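Local coordinates for hypothetical protein (Parabacteroides merdae, PDB 4OO3), which is a putative oxidoreductase of unknown substrate that probably binds a nicotinamide adenine dinucleotide cofactor through its Rossmann-fold domain, at residues G89-T102 against I113-S127. Residues are numbered along the deposited sequence; the frame is centred on the assembly and turned at random.
Sequences GNVMIQAGNNGKKT and INVLSDKPMAINSQS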
loop_
_atom_site.group_PDB
_atom_site.type_symbol
_atom_site.label_atom_id
_atom_site.label_comp_id
_atom_site.label_asym_id
_atom_site.label_seq_id
_atom_site.Cartn_x
_atom_site.Cartn_y
_atom_site.Cartn_z
ATOM N N GLY A 89 -5.483 20.999 -14.896
ATOM C CA GLY A 89 -4.279 20.242 -14.558
ATOM C C GLY A 89 -4.070 19.048 -15.466
ATOM O O GLY A 89 -4.940 18.716 -16.259
ATOM N N ASN A 90 -2.901 18.414 -15.351
ATOM C CA ASN A 90 -2.549 17.244 -16.163
ATOM C C ASN A 90 -2.160 16.002 -15.346
ATOM O O ASN A 90 -1.848 14.965 -15.924
ATOM C CB ASN A 90 -1.440 17.599 -17.151
ATOM C CG ASN A 90 -0.195 18.126 -16.469
ATOM O OD1 ASN A 90 0.074 17.824 -15.306
ATOM N ND2 ASN A 90 0.576 18.913 -17.191
ATOM N N VAL A 91 -2.178 16.105 -14.014
ATOM C CA VAL A 91 -2.043 14.939 -13.139
ATOM C C VAL A 91 -3.021 15.071 -11.973
ATOM O O VAL A 91 -2.990 16.066 -11.245
ATOM C CB VAL A 91 -0.622 14.810 -12.552
ATOM C CG1 VAL A 91 -0.541 13.622 -11.601
ATOM C CG2 VAL A 91 0.413 14.680 -13.659
HETATM N N MSE A 92 -3.860 14.053 -11.785
HETATM C CA MSE A 92 -4.861 14.049 -10.728
HETATM C C MSE A 92 -4.406 13.158 -9.607
HETATM O O MSE A 92 -3.971 12.028 -9.841
HETATM C CB MSE A 92 -6.180 13.541 -11.298
HETATM C CG MSE A 92 -7.356 13.757 -10.344
HETATM SE SE MSE A 92 -7.581 12.189 -9.160
HETATM C CE MSE A 92 -8.543 11.069 -10.438
ATOM N N ILE A 93 -4.516 13.655 -8.377
ATOM C CA ILE A 93 -4.151 12.904 -7.188
ATOM C C ILE A 93 -5.413 12.441 -6.457
ATOM O O ILE A 93 -6.197 13.269 -5.983
ATOM C CB ILE A 93 -3.321 13.778 -6.220
ATOM C CG1 ILE A 93 -2.088 14.358 -6.932
ATOM C CG2 ILE A 93 -2.934 12.979 -4.979
ATOM C CD1 ILE A 93 -1.146 13.317 -7.499
ATOM N N GLN A 94 -5.604 11.129 -6.347
ATOM C CA GLN A 94 -6.792 10.581 -5.677
ATOM C C GLN A 94 -6.428 9.800 -4.413
ATOM O O GLN A 94 -5.811 8.746 -4.484
ATOM C CB GLN A 94 -7.607 9.702 -6.643
ATOM C CG GLN A 94 -9.119 9.921 -6.552
ATOM C CD GLN A 94 -9.682 9.630 -5.160
ATOM O OE1 GLN A 94 -9.378 8.599 -4.562
ATOM N NE2 GLN A 94 -10.493 10.550 -4.632
ATOM N N ALA A 95 -6.806 10.337 -3.257
ATOM C CA ALA A 95 -6.661 9.635 -1.986
ATOM C C ALA A 95 -7.790 10.037 -1.048
ATOM O O ALA A 95 -7.860 11.181 -0.603
ATOM C CB ALA A 95 -5.314 9.932 -1.341
ATOM N N GLY A 96 -8.668 9.082 -0.758
ATOM C CA GLY A 96 -9.765 9.303 0.158
ATOM C C GLY A 96 -10.832 8.243 0.031
ATOM O O GLY A 96 -10.582 7.060 0.269
ATOM N N ASN A 97 -12.025 8.674 -0.352
ATOM C CA ASN A 97 -13.163 7.779 -0.436
ATOM C C ASN A 97 -13.002 6.742 -1.549
ATOM O O ASN A 97 -13.078 7.067 -2.728
ATOM C CB ASN A 97 -14.447 8.575 -0.626
ATOM C CG ASN A 97 -15.674 7.752 -0.348
ATOM O OD1 ASN A 97 -15.921 6.753 -1.019
ATOM N ND2 ASN A 97 -16.434 8.145 0.664
ATOM N N ASN A 98 -12.802 5.489 -1.151
ATOM C CA ASN A 98 -12.484 4.411 -2.084
ATOM C C ASN A 98 -13.692 3.869 -2.834
ATOM O O ASN A 98 -13.538 3.216 -3.862
ATOM C CB ASN A 98 -11.773 3.270 -1.349
ATOM C CG ASN A 98 -10.437 3.699 -0.768
ATOM O OD1 ASN A 98 -9.708 4.465 -1.380
ATOM N ND2 ASN A 98 -10.110 3.201 0.414
ATOM N N GLY A 99 -14.890 4.130 -2.327
ATOM C CA GLY A 99 -16.116 3.726 -3.015
ATOM C C GLY A 99 -16.334 4.540 -4.279
ATOM O O GLY A 99 -16.715 4.004 -5.315
ATOM N N LYS A 100 -16.067 5.840 -4.172
ATOM C CA LYS A 100 -16.128 6.771 -5.296
ATOM C C LYS A 100 -14.911 6.726 -6.246
ATOM O O LYS A 100 -14.986 7.206 -7.370
ATOM C CB LYS A 100 -16.241 8.196 -4.746
ATOM C CG LYS A 100 -17.518 8.509 -3.984
ATOM C CD LYS A 100 -17.335 9.760 -3.130
ATOM C CE LYS A 100 -18.484 10.743 -3.270
ATOM N NZ LYS A 100 -19.653 10.343 -2.445
ATOM N N LYS A 101 -13.801 6.153 -5.794
ATOM C CA LYS A 101 -12.507 6.346 -6.450
ATOM C C LYS A 101 -12.448 5.891 -7.903
ATOM O O LYS A 101 -11.942 6.613 -8.756
ATOM C CB LYS A 101 -11.417 5.619 -5.668
ATOM C CG LYS A 101 -10.021 5.755 -6.253
ATOM C CD LYS A 101 -9.043 4.806 -5.573
ATOM C CE LYS A 101 -8.695 5.236 -4.161
ATOM N NZ LYS A 101 -7.800 6.423 -4.146
ATOM N N THR A 102 -12.928 4.684 -8.178
ATOM C CA THR A 102 -12.712 4.080 -9.489
ATOM C C THR A 102 -13.446 4.866 -10.586
ATOM O O THR A 102 -12.896 5.102 -11.670
ATOM C CB THR A 102 -13.108 2.583 -9.500
ATOM O OG1 THR A 102 -12.725 1.970 -8.258
ATOM C CG2 THR A 102 -12.417 1.858 -10.645
ATOM N N ILE A 113 -6.158 13.156 -18.557
ATOM C CA ILE A 113 -5.422 13.548 -17.351
ATOM C C ILE A 113 -4.801 12.323 -16.674
ATOM O O ILE A 113 -5.508 11.358 -16.365
ATOM C CB ILE A 113 -6.358 14.287 -16.368
ATOM C CG1 ILE A 113 -6.896 15.565 -17.031
ATOM C CG2 ILE A 113 -5.640 14.616 -15.067
ATOM C CD1 ILE A 113 -8.005 16.253 -16.265
ATOM N N ASN A 114 -3.484 12.368 -16.446
ATOM C CA ASN A 114 -2.764 11.264 -15.784
ATOM C C ASN A 114 -3.237 11.124 -14.353
ATOM O O ASN A 114 -3.742 12.086 -13.783
ATOM C CB ASN A 114 -1.255 11.515 -15.773
ATOM C CG ASN A 114 -0.661 11.639 -17.165
ATOM O OD1 ASN A 114 -0.365 10.645 -17.821
ATOM N ND2 ASN A 114 -0.456 12.864 -17.606
ATOM N N VAL A 115 -3.070 9.943 -13.758
ATOM C CA VAL A 115 -3.593 9.703 -12.405
ATOM C C VAL A 115 -2.613 8.960 -11.495
ATOM O O VAL A 115 -2.142 7.873 -11.827
ATOM C CB VAL A 115 -4.912 8.904 -12.456
ATOM C CG1 VAL A 115 -5.434 8.608 -11.055
ATOM C CG2 VAL A 115 -5.953 9.648 -13.268
ATOM N N LEU A 116 -2.320 9.558 -10.347
ATOM C CA LEU A 116 -1.655 8.863 -9.249
ATOM C C LEU A 116 -2.701 8.667 -8.151
ATOM O O LEU A 116 -3.197 9.631 -7.567
ATOM C CB LEU A 116 -0.465 9.675 -8.713
ATOM C CG LEU A 116 0.352 9.067 -7.566
ATOM C CD1 LEU A 116 1.047 7.791 -8.017
ATOM C CD2 LEU A 116 1.381 10.059 -7.053
ATOM N N SER A 117 -3.038 7.416 -7.871
ATOM C CA SER A 117 -4.028 7.115 -6.850
ATOM C C SER A 117 -3.399 6.298 -5.749
ATOM O O SER A 117 -2.605 5.400 -6.008
ATOM C CB SER A 117 -5.184 6.326 -7.457
ATOM O OG SER A 117 -6.044 5.825 -6.445
ATOM N N ASP A 118 -3.765 6.601 -4.515
ATOM C CA ASP A 118 -3.492 5.701 -3.420
ATOM C C ASP A 118 -4.243 4.384 -3.654
ATOM O O ASP A 118 -5.212 4.319 -4.420
ATOM C CB ASP A 118 -3.952 6.318 -2.101
ATOM C CG ASP A 118 -3.262 5.702 -0.894
ATOM O OD1 ASP A 118 -2.379 4.828 -1.075
ATOM O OD2 ASP A 118 -3.593 6.111 0.238
ATOM N N LYS A 119 -3.775 3.329 -3.010
ATOM C CA LYS A 119 -4.532 2.084 -2.949
ATOM C C LYS A 119 -5.773 2.235 -2.060
ATOM O O LYS A 119 -5.840 3.143 -1.230
ATOM C CB LYS A 119 -3.649 0.938 -2.441
ATOM C CG LYS A 119 -2.773 1.269 -1.229
ATOM C CD LYS A 119 -3.196 0.572 0.048
ATOM C CE LYS A 119 -4.437 1.174 0.664
ATOM N NZ LYS A 119 -4.455 0.901 2.119
ATOM N N PRO A 120 -6.783 1.365 -2.247
ATOM C CA PRO A 120 -6.992 0.425 -3.339
ATOM C C PRO A 120 -7.783 1.081 -4.464
ATOM O O PRO A 120 -8.787 1.753 -4.199
ATOM C CB PRO A 120 -7.834 -0.676 -2.687
ATOM C CG PRO A 120 -8.612 0.026 -1.636
ATOM C CD PRO A 120 -7.817 1.224 -1.200
HETATM N N MSE A 121 -7.338 0.877 -5.702
HETATM C CA MSE A 121 -8.015 1.427 -6.894
HETATM C C MSE A 121 -9.265 0.680 -7.260
HETATM O O MSE A 121 -10.025 1.135 -8.110
HETATM C CB MSE A 121 -7.043 1.450 -8.080
HETATM C CG MSE A 121 -5.894 2.407 -7.773
HETATM SE SE MSE A 121 -5.009 2.966 -9.442
HETATM C CE MSE A 121 -4.216 1.223 -9.864
ATOM N N ALA A 122 -9.489 -0.475 -6.640
ATOM C CA ALA A 122 -10.769 -1.186 -6.747
ATOM C C ALA A 122 -11.039 -1.940 -5.450
ATOM O O ALA A 122 -10.105 -2.499 -4.868
ATOM C CB ALA A 122 -10.761 -2.146 -7.928
ATOM N N ILE A 123 -12.308 -1.948 -5.016
ATOM C CA ILE A 123 -12.730 -2.571 -3.747
ATOM C C ILE A 123 -13.728 -3.731 -3.904
ATOM O O ILE A 123 -14.223 -4.264 -2.909
ATOM C CB ILE A 123 -13.346 -1.532 -2.778
ATOM C CG1 ILE A 123 -14.647 -0.947 -3.339
ATOM C CG2 ILE A 123 -12.351 -0.430 -2.477
ATOM C CD1 ILE A 123 -15.357 -0.014 -2.375
ATOM N N ASN A 124 -14.028 -4.095 -5.148
ATOM C CA ASN A 124 -14.878 -5.237 -5.465
ATOM C C ASN A 124 -14.797 -5.579 -6.957
ATOM O O ASN A 124 -14.161 -4.858 -7.738
ATOM C CB ASN A 124 -16.337 -5.000 -5.035
ATOM C CG ASN A 124 -16.924 -3.721 -5.599
ATOM O OD1 ASN A 124 -16.711 -3.368 -6.757
ATOM N ND2 ASN A 124 -17.689 -3.027 -4.780
ATOM N N SER A 125 -15.437 -6.679 -7.344
ATOM C CA SER A 125 -15.361 -7.170 -8.719
ATOM C C SER A 125 -15.944 -6.207 -9.735
ATOM O O SER A 125 -15.422 -6.090 -10.834
ATOM C CB SER A 125 -16.031 -8.535 -8.838
ATOM O OG SER A 125 -15.244 -9.486 -8.145
ATOM N N GLN A 126 -17.020 -5.524 -9.364
ATOM C CA GLN A 126 -17.614 -4.512 -10.228
ATOM C C GLN A 126 -16.598 -3.408 -10.501
ATOM O O GLN A 126 -16.353 -3.062 -11.655
ATOM C CB GLN A 126 -18.884 -3.938 -9.593
ATOM C CG GLN A 126 -19.531 -2.806 -10.375
ATOM C CD GLN A 126 -20.746 -2.229 -9.668
ATOM O OE1 GLN A 126 -21.855 -2.752 -9.787
ATOM N NE2 GLN A 126 -20.543 -1.133 -8.934
ATOM N N SER A 127 -15.996 -2.868 -9.442
ATOM C CA SER A 127 -14.999 -1.812 -9.594
ATOM C C SER A 127 -13.718 -2.317 -10.271
ATOM O O SER A 127 -13.059 -1.549 -10.971
ATOM C CB SER A 127 -14.687 -1.125 -8.253
ATOM O OG SER A 127 -14.524 -2.051 -7.190
HETATM O O HOH W 1 -7.242 3.734 1.116
HETATM O O HOH W 2 -11.446 1.683 -5.423
#
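Strands 91-94 and 114-117, joined through helix 98-110, form a beta-alpha-beta unit inside the parallel Rossmann sheet, M92 pairing with V115 and I93 with L116. The backbone bonds alternate as parallel pairing demands: M92 N gives to N114 O at 2.8 Å, then M92 O takes L116 N, Q94 N reaches L116 O and Q94 O takes D118 N. At the strand entrance any residue but proline could give its backbone N-H to N90 O, as N114 does; asparagine adds a second grip on that oxygen from ND2, at 3.0 Å, while its OD1 accepts from M144 N. Apolar residues serve both faces. I93 CD1 lies alongside L116 CB on the face packed by helix 395-412; beneath helix 98-110, the selenomethionine M92, bent at chi2 and chi3, brings CE to 4.0 Å from V115 CG1.

Beyond the strand ends K101 does the tying. Its CG stands anti to the backbone N (chi1 -180°) and the chain bends only at chi3 and chi4, which carries buried NZ back over the strand ends to Q94 OE1 at 2.7 Å, in the carbonyl plane, to S117 OG at 3.0 Å and more weakly to D118 O. S117 OG in turn donates a hydrogen bond to D118 O. A leucine here would probably leave Q94 OE1 and S117 OG without the ammonium they share, the Q94 amide keeping a weak bond from NE2 to L17 O.

N98 crosses the cis-proline P120 at about a right angle, its ND2 3.4 Å from P120 CD; that amide nitrogen also bonds Q212 O and a water held by K119 O. T102 OG1 donates to M121 O at 2.8 Å from above the carbonyl plane, a short hydroxyl fitting this close approach. Such a right-handed crossover, followed by the D118-K119-P120 turn with its cis-proline, is as in Rossmann domains of the Gfo/Idh/MocA-like oxidoreductases.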